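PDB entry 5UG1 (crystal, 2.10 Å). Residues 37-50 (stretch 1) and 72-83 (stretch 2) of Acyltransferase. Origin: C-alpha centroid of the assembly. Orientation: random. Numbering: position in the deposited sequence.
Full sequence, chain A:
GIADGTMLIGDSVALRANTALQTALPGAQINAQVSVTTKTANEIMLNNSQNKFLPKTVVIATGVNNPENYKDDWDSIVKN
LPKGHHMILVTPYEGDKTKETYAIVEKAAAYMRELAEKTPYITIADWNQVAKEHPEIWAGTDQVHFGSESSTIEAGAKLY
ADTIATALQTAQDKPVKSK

Stretch 1 37-50: TTKTANEIMLNNSQ
Stretch 2 (72-83) DDWDSIVKNLPK

Two helices, 38-50 and one that enters at D72 and runs to about N80, lie side by side and nearly parallel. Their axes make 11° and approach to 9.5 Å. The register, CA to CA, pairs K39 with D73 (6.0 Å), N42 with I77 (5.2 Å), L46 with N80 (7.5 Å) and S49 with P82 (7.2 Å).

T37 caps the first helix. Its chi1 is p (71°), which lets OG1 accept from T40 N at 3.3 Å. T40, also p, returns the bond: its OG1 accepts from T37 N at 3.1 Å.

T38 is m and points toward the second helix. Its CG2 sits over a face of W74, 3.6 Å from the six-membered ring centroid and 3° off the normal, a CH-pi contact. W74 (chi1 m, chi2 112°) starts away from the first helix, but its ring comes back to meet that methyl.

I77 is the knob, seated among T38, A41, N42 and M45. With chi1 and chi2 both t, its CD1 reaches A41 CB at 4.2 Å. M45 is t, t, p, which brings CE to 3.9 Å from I77 CG1 and SD to 4.0 Å from L81 CD1.

N42 is t with chi2 -15°. Its ND2 gives a weak hydrogen bond to S76 OG (2.9 Å, 123°). N42 ND2 lies 3.3 Å from I77 N, but both are donors and do not bond.

Two waters join D73 (m) to the first helix. One links D73 OD2 to K39 N, the other D73 OD1 to N42 ND2. K39 extends t, t, t, m away from the contact, where NZ bridges E43 OE2 at 2.8 Å.

At the far end L46 (m, t) places CD2 4.3 Å from P82 CG. S49 (t) brings OG to 3.3 Å from P82 CG. N80 (m) turns ND2 back to S76 O at 3.0 Å.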

# COMPACT_ATOMS: atom_id res chain seq x y z
N THR A 37 -2.71 -5.26 -9.27
CA THR A 37 -1.27 -5.39 -9.13
C THR A 37 -0.63 -4.00 -9.15
O THR A 37 -1.28 -2.99 -9.44
CB THR A 37 -0.68 -6.25 -10.25
OG1 THR A 37 -0.74 -5.54 -11.49
CG2 THR A 37 -1.47 -7.54 -10.39
N THR A 38 0.66 -3.96 -8.83
CA THR A 38 1.39 -2.70 -8.93
C THR A 38 1.34 -2.16 -10.36
O THR A 38 1.23 -0.94 -10.57
CB THR A 38 2.83 -2.91 -8.48
OG1 THR A 38 2.81 -3.53 -7.18
CG2 THR A 38 3.58 -1.56 -8.45
N LYS A 39 1.37 -3.06 -11.34
CA LYS A 39 1.25 -2.67 -12.75
C LYS A 39 -0.06 -1.93 -13.02
O LYS A 39 -0.05 -0.83 -13.57
CB LYS A 39 1.35 -3.91 -13.63
CG LYS A 39 1.41 -3.65 -15.13
CD LYS A 39 1.26 -4.96 -15.90
CE LYS A 39 1.20 -4.75 -17.41
NZ LYS A 39 0.15 -3.77 -17.80
N THR A 40 -1.20 -2.53 -12.64
CA THR A 40 -2.47 -1.88 -12.94
C THR A 40 -2.70 -0.67 -12.04
O THR A 40 -3.37 0.28 -12.46
CB THR A 40 -3.65 -2.87 -12.83
OG1 THR A 40 -3.77 -3.34 -11.49
CG2 THR A 40 -3.46 -4.05 -13.76
N ALA A 41 -2.16 -0.68 -10.82
CA ALA A 41 -2.23 0.50 -9.96
C ALA A 41 -1.53 1.70 -10.58
O ALA A 41 -1.99 2.84 -10.44
CB ALA A 41 -1.62 0.17 -8.59
N ASN A 42 -0.40 1.45 -11.24
CA ASN A 42 0.29 2.49 -12.01
C ASN A 42 -0.64 3.09 -13.06
O ASN A 42 -0.72 4.32 -13.22
CB ASN A 42 1.53 1.88 -12.68
CG ASN A 42 2.61 2.92 -13.01
OD1 ASN A 42 2.34 4.12 -13.00
ND2 ASN A 42 3.83 2.45 -13.31
N GLU A 43 -1.34 2.23 -13.80
CA GLU A 43 -2.27 2.69 -14.83
C GLU A 43 -3.46 3.42 -14.21
O GLU A 43 -3.87 4.48 -14.70
CB GLU A 43 -2.72 1.50 -15.67
CG GLU A 43 -1.57 0.80 -16.42
CD GLU A 43 -1.90 -0.65 -16.79
OE1 GLU A 43 -2.98 -1.13 -16.36
OE2 GLU A 43 -1.10 -1.30 -17.48
N ILE A 44 -4.02 2.87 -13.12
CA ILE A 44 -5.12 3.53 -12.40
C ILE A 44 -4.69 4.90 -11.90
O ILE A 44 -5.44 5.88 -12.00
CB ILE A 44 -5.61 2.64 -11.24
CG1 ILE A 44 -6.25 1.36 -11.77
CG2 ILE A 44 -6.60 3.40 -10.34
CD1 ILE A 44 -6.65 0.38 -10.67
N MET A 45 -3.46 4.99 -11.35
CA MET A 45 -2.94 6.26 -10.84
C MET A 45 -2.95 7.35 -11.91
O MET A 45 -3.48 8.45 -11.70
CB MET A 45 -1.53 6.07 -10.30
CG MET A 45 -0.95 7.36 -9.70
SD MET A 45 0.75 7.18 -9.15
CE MET A 45 1.58 6.90 -10.73
N LEU A 46 -2.35 7.06 -13.07
CA LEU A 46 -2.29 8.04 -14.15
C LEU A 46 -3.66 8.31 -14.77
O LEU A 46 -3.95 9.45 -15.16
CB LEU A 46 -1.32 7.57 -15.23
CG LEU A 46 0.13 7.53 -14.77
CD1 LEU A 46 0.98 6.97 -15.90
CD2 LEU A 46 0.60 8.92 -14.33
N ASN A 47 -4.49 7.28 -14.92
CA ASN A 47 -5.85 7.52 -15.40
C ASN A 47 -6.56 8.52 -14.50
O ASN A 47 -7.19 9.48 -14.98
CB ASN A 47 -6.63 6.21 -15.49
CG ASN A 47 -6.37 5.44 -16.80
OD1 ASN A 47 -5.96 6.01 -17.81
ND2 ASN A 47 -6.62 4.14 -16.78
N ASN A 48 -6.44 8.35 -13.18
CA ASN A 48 -7.08 9.27 -12.25
C ASN A 48 -6.44 10.66 -12.31
O ASN A 48 -7.15 11.67 -12.24
CB ASN A 48 -7.03 8.72 -10.82
CG ASN A 48 -8.19 7.77 -10.51
OD1 ASN A 48 -9.27 8.19 -10.10
ND2 ASN A 48 -7.95 6.48 -10.69
N SER A 49 -5.11 10.73 -12.44
CA SER A 49 -4.46 12.03 -12.60
C SER A 49 -4.95 12.76 -13.85
O SER A 49 -5.27 13.95 -13.80
CB SER A 49 -2.94 11.84 -12.65
OG SER A 49 -2.28 13.07 -12.92
N GLN A 50 -5.02 12.05 -14.97
CA GLN A 50 -5.39 12.68 -16.23
C GLN A 50 -6.85 13.11 -16.27
O GLN A 50 -7.22 13.96 -17.09
CB GLN A 50 -5.04 11.73 -17.39
CG GLN A 50 -3.52 11.68 -17.63
CD GLN A 50 -2.98 10.34 -18.15
OE1 GLN A 50 -3.66 9.59 -18.86
NE2 GLN A 50 -1.73 10.04 -17.79
N ASP A 72 11.05 -3.28 -11.80
CA ASP A 72 10.53 -2.36 -12.81
C ASP A 72 9.22 -1.73 -12.36
O ASP A 72 9.00 -0.53 -12.59
CB ASP A 72 10.34 -3.09 -14.14
CG ASP A 72 11.67 -3.40 -14.83
OD1 ASP A 72 12.72 -2.91 -14.36
OD2 ASP A 72 11.66 -4.12 -15.84
N ASP A 73 8.34 -2.50 -11.72
CA ASP A 73 7.03 -1.96 -11.35
C ASP A 73 7.16 -0.82 -10.34
O ASP A 73 6.50 0.21 -10.48
CB ASP A 73 6.13 -3.07 -10.80
CG ASP A 73 5.33 -3.79 -11.91
OD1 ASP A 73 4.97 -3.14 -12.91
OD2 ASP A 73 5.07 -5.00 -11.79
N TRP A 74 8.00 -0.99 -9.31
CA TRP A 74 8.07 0.06 -8.31
C TRP A 74 8.91 1.23 -8.79
O TRP A 74 8.60 2.38 -8.46
CB TRP A 74 8.60 -0.49 -6.99
CG TRP A 74 7.60 -1.35 -6.32
CD1 TRP A 74 7.66 -2.69 -6.11
CD2 TRP A 74 6.33 -0.92 -5.80
NE1 TRP A 74 6.51 -3.13 -5.48
CE2 TRP A 74 5.68 -2.05 -5.28
CE3 TRP A 74 5.69 0.32 -5.72
CZ2 TRP A 74 4.43 -1.98 -4.69
CZ3 TRP A 74 4.45 0.39 -5.12
CH2 TRP A 74 3.83 -0.75 -4.62
N ASP A 75 9.96 0.96 -9.57
CA ASP A 75 10.65 2.03 -10.27
C ASP A 75 9.66 2.84 -11.11
O ASP A 75 9.67 4.07 -11.09
CB ASP A 75 11.74 1.47 -11.18
CG ASP A 75 12.99 1.10 -10.43
OD1 ASP A 75 13.09 1.41 -9.22
OD2 ASP A 75 13.87 0.50 -11.08
N SER A 76 8.80 2.15 -11.85
CA SER A 76 7.92 2.82 -12.80
C SER A 76 6.86 3.65 -12.09
O SER A 76 6.60 4.80 -12.46
CB SER A 76 7.26 1.81 -13.72
OG SER A 76 6.42 2.49 -14.64
N ILE A 77 6.19 3.08 -11.08
CA ILE A 77 5.10 3.82 -10.46
C ILE A 77 5.66 5.04 -9.74
O ILE A 77 5.07 6.13 -9.78
CB ILE A 77 4.27 2.91 -9.54
CG1 ILE A 77 2.87 3.50 -9.34
CG2 ILE A 77 4.96 2.65 -8.22
CD1 ILE A 77 1.90 2.53 -8.73
N VAL A 78 6.84 4.91 -9.15
CA VAL A 78 7.48 6.05 -8.52
C VAL A 78 7.84 7.09 -9.56
O VAL A 78 7.61 8.29 -9.36
CB VAL A 78 8.71 5.60 -7.72
CG1 VAL A 78 9.59 6.81 -7.37
CG2 VAL A 78 8.27 4.82 -6.47
N LYS A 79 8.37 6.66 -10.70
CA LYS A 79 8.70 7.60 -11.77
C LYS A 79 7.46 8.34 -12.27
O LYS A 79 7.51 9.53 -12.59
CB LYS A 79 9.38 6.85 -12.92
CG LYS A 79 9.55 7.66 -14.21
CD LYS A 79 10.68 8.66 -14.12
CE LYS A 79 10.75 9.55 -15.36
NZ LYS A 79 10.84 8.76 -16.62
N ASN A 80 6.33 7.64 -12.33
CA ASN A 80 5.16 8.18 -13.00
C ASN A 80 4.25 8.96 -12.06
O ASN A 80 3.24 9.51 -12.52
CB ASN A 80 4.38 7.06 -13.68
CG ASN A 80 4.93 6.75 -15.08
OD1 ASN A 80 4.60 7.44 -16.05
ND2 ASN A 80 5.76 5.72 -15.19
N LEU A 81 4.58 9.02 -10.77
CA LEU A 81 3.81 9.86 -9.86
C LEU A 81 3.78 11.28 -10.41
O LEU A 81 4.84 11.84 -10.73
CB LEU A 81 4.43 9.85 -8.46
CG LEU A 81 3.75 10.72 -7.40
CD1 LEU A 81 2.47 10.05 -6.90
CD2 LEU A 81 4.69 11.02 -6.25
N PRO A 82 2.60 11.88 -10.58
CA PRO A 82 2.55 13.21 -11.19
C PRO A 82 3.05 14.26 -10.22
O PRO A 82 2.98 14.09 -9.00
CB PRO A 82 1.06 13.41 -11.50
CG PRO A 82 0.44 12.05 -11.35
CD PRO A 82 1.26 11.34 -10.33
N LYS A 83 3.58 15.34 -10.79
CA LYS A 83 3.97 16.49 -10.00
C LYS A 83 2.82 16.90 -9.09
O LYS A 83 1.65 16.86 -9.48
CB LYS A 83 4.34 17.66 -10.93
CG LYS A 83 5.65 17.45 -11.65
CD LYS A 83 6.01 18.64 -12.55
CE LYS A 83 5.74 18.34 -14.02
NZ LYS A 83 6.27 19.41 -14.94
O HOH W 1 2.60 -5.88 -11.13
O HOH W 2 4.34 -0.76 -13.67